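Local coordinates for protein sugar kinase, pfkB family (Thermotoga maritima, PDB 2AJR) that is a pfkB-family sugar kinase, possibly a 1-phosphofructokinase, that probably uses ATP to phosphorylate fructose 1-phosphate and binds magnesium, at residues 160-165 against 185-190. Sequence-based numbering, arbitrary orientation.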
ATOM      1  N   VAL A 160      20.838   5.667   9.728  1.00 38.73           N
ATOM      2  CA  VAL A 160      21.866   4.719  10.086  1.00 38.72           C
ATOM      3  C   VAL A 160      23.082   5.008   9.241  1.00 39.19           C
ATOM      4  O   VAL A 160      22.970   5.202   8.040  1.00 38.15           O
ATOM      5  CB  VAL A 160      21.415   3.302   9.810  1.00 38.30           C
ATOM      6  CG1 VAL A 160      22.593   2.332   9.947  1.00 40.48           C
ATOM      7  CG2 VAL A 160      20.262   2.926  10.717  1.00 37.04           C
ATOM      8  N   ASN A 161      24.253   5.043   9.868  1.00 41.38           N
ATOM      9  CA  ASN A 161      25.473   5.278   9.122  1.00 41.51           C
ATOM     10  C   ASN A 161      25.783   4.101   8.199  1.00 41.84           C
ATOM     11  O   ASN A 161      25.743   2.941   8.612  1.00 39.88           O
ATOM     12  CB  ASN A 161      26.643   5.529  10.052  1.00 40.72           C
ATOM     13  CG  ASN A 161      27.851   6.054   9.313  1.00 42.05           C
ATOM     14  OD1 ASN A 161      28.501   5.323   8.584  1.00 42.70           O
ATOM     15  ND2 ASN A 161      28.146   7.333   9.485  1.00 44.51           N
ATOM     16  N   GLU A 162      26.119   4.416   6.953  1.00 42.89           N
ATOM     17  CA  GLU A 162      26.473   3.405   5.961  1.00 44.74           C
ATOM     18  C   GLU A 162      27.719   2.605   6.328  1.00 42.35           C
ATOM     19  O   GLU A 162      27.954   1.555   5.760  1.00 44.75           O
ATOM     20  CB  GLU A 162      26.639   4.042   4.571  1.00 45.82           C
ATOM     21  CG  GLU A 162      25.346   4.700   4.048  1.00 50.19           C
ATOM     22  CD  GLU A 162      25.329   4.901   2.544  1.00 50.58           C
ATOM     23  OE1 GLU A 162      24.381   4.410   1.885  1.00 65.68           O
ATOM     24  OE2 GLU A 162      26.257   5.554   2.020  1.00 62.52           O
ATOM     25  N   GLY A 163      28.514   3.087   7.272  1.00 40.71           N
ATOM     26  CA  GLY A 163      29.624   2.308   7.819  1.00 39.95           C
ATOM     27  C   GLY A 163      29.242   1.111   8.681  1.00 39.77           C
ATOM     28  O   GLY A 163      30.084   0.238   8.939  1.00 38.87           O
ATOM     29  N   ILE A 164      27.984   1.050   9.123  1.00 38.95           N
ATOM     30  CA  ILE A 164      27.550  -0.019  10.012  1.00 39.09           C
ATOM     31  C   ILE A 164      27.813  -1.407   9.424  1.00 40.62           C
ATOM     32  O   ILE A 164      28.264  -2.298  10.142  1.00 41.44           O
ATOM     33  CB  ILE A 164      26.056   0.103  10.425  1.00 39.49           C
ATOM     34  CG1 ILE A 164      25.792  -0.770  11.652  1.00 36.07           C
ATOM     35  CG2 ILE A 164      25.109  -0.267   9.252  1.00 39.07           C
ATOM     36  CD1 ILE A 164      24.368  -0.794  12.093  1.00 38.96           C
ATOM     37  N   CYS A 165      27.561  -1.588   8.130  1.00 41.14           N
ATOM     38  CA  CYS A 165      27.809  -2.882   7.484  1.00 44.44           C
ATOM     39  C   CYS A 165      29.243  -3.345   7.593  1.00 41.69           C
ATOM     40  O   CYS A 165      29.516  -4.546   7.687  1.00 42.98           O
ATOM     41  CB  CYS A 165      27.454  -2.814   6.009  1.00 47.23           C
ATOM     42  SG  CYS A 165      25.714  -2.508   5.777  1.00 68.35           S
ATOM     43  N   PRO A 185      26.121  -1.658  -4.438  1.00 38.36           N
ATOM     44  CA  PRO A 185      27.517  -1.234  -4.541  1.00 39.53           C
ATOM     45  C   PRO A 185      27.935  -0.218  -3.490  1.00 41.09           C
ATOM     46  O   PRO A 185      28.985  -0.372  -2.861  1.00 41.32           O
ATOM     47  CB  PRO A 185      27.579  -0.615  -5.934  1.00 39.58           C
ATOM     48  CG  PRO A 185      26.583  -1.388  -6.695  1.00 39.93           C
ATOM     49  CD  PRO A 185      25.451  -1.611  -5.748  1.00 37.23           C
ATOM     50  N   ARG A 186      27.106   0.799  -3.295  1.00 43.14           N
ATOM     51  CA  ARG A 186      27.423   1.887  -2.380  1.00 43.37           C
ATOM     52  C   ARG A 186      27.694   1.336  -0.996  1.00 42.37           C
ATOM     53  O   ARG A 186      28.706   1.644  -0.386  1.00 43.45           O
ATOM     54  CB  ARG A 186      26.273   2.892  -2.336  1.00 45.76           C
ATOM     55  CG  ARG A 186      26.712   4.275  -1.907  1.00 56.77           C
ATOM     56  CD  ARG A 186      25.979   5.381  -2.675  1.00 66.69           C
ATOM     57  NE  ARG A 186      26.100   6.670  -1.989  1.00 71.82           N
ATOM     58  CZ  ARG A 186      25.413   7.018  -0.894  1.00 72.97           C
ATOM     59  NH1 ARG A 186      24.534   6.180  -0.332  1.00 69.65           N
ATOM     60  NH2 ARG A 186      25.608   8.218  -0.350  1.00 69.92           N
ATOM     61  N   LEU A 187      26.808   0.483  -0.507  1.00 40.55           N
ATOM     62  CA  LEU A 187      27.051  -0.153   0.776  1.00 38.69           C
ATOM     63  C   LEU A 187      28.259  -1.117   0.733  1.00 38.90           C
ATOM     64  O   LEU A 187      29.030  -1.162   1.693  1.00 39.88           O
ATOM     65  CB  LEU A 187      25.775  -0.835   1.304  1.00 37.92           C
ATOM     66  CG  LEU A 187      24.526   0.065   1.403  1.00 38.75           C
ATOM     67  CD1 LEU A 187      23.343  -0.646   2.071  1.00 40.90           C
ATOM     68  CD2 LEU A 187      24.807   1.365   2.131  1.00 37.96           C
ATOM     69  N   LEU A 188      28.455  -1.854  -0.361  1.00 36.04           N
ATOM     70  CA  LEU A 188      29.581  -2.801  -0.431  1.00 37.52           C
ATOM     71  C   LEU A 188      30.940  -2.102  -0.466  1.00 38.12           C
ATOM     72  O   LEU A 188      31.915  -2.589   0.092  1.00 37.01           O
ATOM     73  CB  LEU A 188      29.474  -3.722  -1.656  1.00 38.01           C
ATOM     74  CG  LEU A 188      28.439  -4.840  -1.601  1.00 39.01           C
ATOM     75  CD1 LEU A 188      28.504  -5.675  -2.863  1.00 39.15           C
ATOM     76  CD2 LEU A 188      28.676  -5.709  -0.353  1.00 41.46           C
ATOM     77  N   GLU A 189      30.999  -0.982  -1.173  1.00 39.82           N
ATOM     78  CA  GLU A 189      32.163  -0.080  -1.156  1.00 40.96           C
ATOM     79  C   GLU A 189      32.619   0.191   0.295  1.00 40.10           C
ATOM     80  O   GLU A 189      33.798   0.198   0.640  1.00 39.60           O
ATOM     81  CB  GLU A 189      31.756   1.250  -1.817  1.00 41.24           C
ATOM     82  CG  GLU A 189      32.770   1.830  -2.780  1.00 50.99           C
ATOM     83  CD  GLU A 189      32.428   1.575  -4.237  1.00 56.82           C
ATOM     84  OE1 GLU A 189      31.298   1.919  -4.658  1.00 60.81           O
ATOM     85  OE2 GLU A 189      33.305   1.056  -4.964  1.00 54.92           O
ATOM     86  N   ARG A 190      31.633   0.398   1.149  1.00 40.28           N
ATOM     87  CA  ARG A 190      31.861   0.763   2.534  1.00 39.67           C
ATOM     88  C   ARG A 190      32.413  -0.444   3.310  1.00 38.19           C
ATOM     89  O   ARG A 190      33.303  -0.301   4.151  1.00 37.09           O
ATOM     90  CB  ARG A 190      30.528   1.255   3.082  1.00 40.47           C
ATOM     91  CG  ARG A 190      30.515   2.496   3.884  1.00 42.51           C
ATOM     92  CD  ARG A 190      31.488   3.598   3.487  1.00 45.69           C
ATOM     93  NE  ARG A 190      32.010   4.116   4.753  1.00 50.99           N
ATOM     94  CZ  ARG A 190      31.328   4.897   5.591  1.00 41.88           C
ATOM     95  NH1 ARG A 190      30.110   5.330   5.282  1.00 39.03           N
ATOM     96  NH2 ARG A 190      31.882   5.280   6.737  1.00 49.27           N
TER
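In Glu162, which meets Arg186, chi1 of -62° sets CG beside the backbone N and anti to the carbonyl carbon; the chain then runs on extended, CD close to anti to CA (chi2 -160°), and carries the carboxylate to the arginine. Arg186, bent at chi2, crosses it at about a right angle, and its NH1 forms a salt bridge with Glu162 OE1 at 2.8 Å. The carboxylate and guanidinium planes are 51° apart, and OE2 lies over one face of the guanidinium, 3.4 Å from Arg186 CZ, so the pair is not the flat, two-pronged kind. The CD2 methyl of Leu187 packs against Glu162, 3.1 Å from OE1 and 3.9 Å from CG, giving the acidic chain an apolar footing. Arg190, one helical turn on from Arg186, reaches the turn with its aliphatic part and guanidinium. Its CG lies 3.3 Å from Glu162 O, and the bent chain brings Gly163 N above one guanidinium face, offset toward the rim, a contact of two donors and no hydrogen bond; Glu162 CB is 3.8 Å from NH1. Asn161 OD1 already takes the Gly163 N-H in a capping bond of 2.6 Å, in the plane of its carbonyl, and Arg190 NH1 stays 3.7 Å from that oxygen. An alanine in place of Arg190 would probably leave Gly163 N and Glu162 CB without the guanidinium beside them, and the Glu162 carboxylate without a nearby opposite charge. The type I turn from Asn161 to Ile164 leads into helix 164-174, the crossover helix of a beta-alpha-beta unit linking adjacent parallel strands 149-153 and 178-182 of the large sheet; helix 185-193 follows the second strand. Arg190 O also accepts from Asn166, and Ile164 packs on Val133 of helix 130-144.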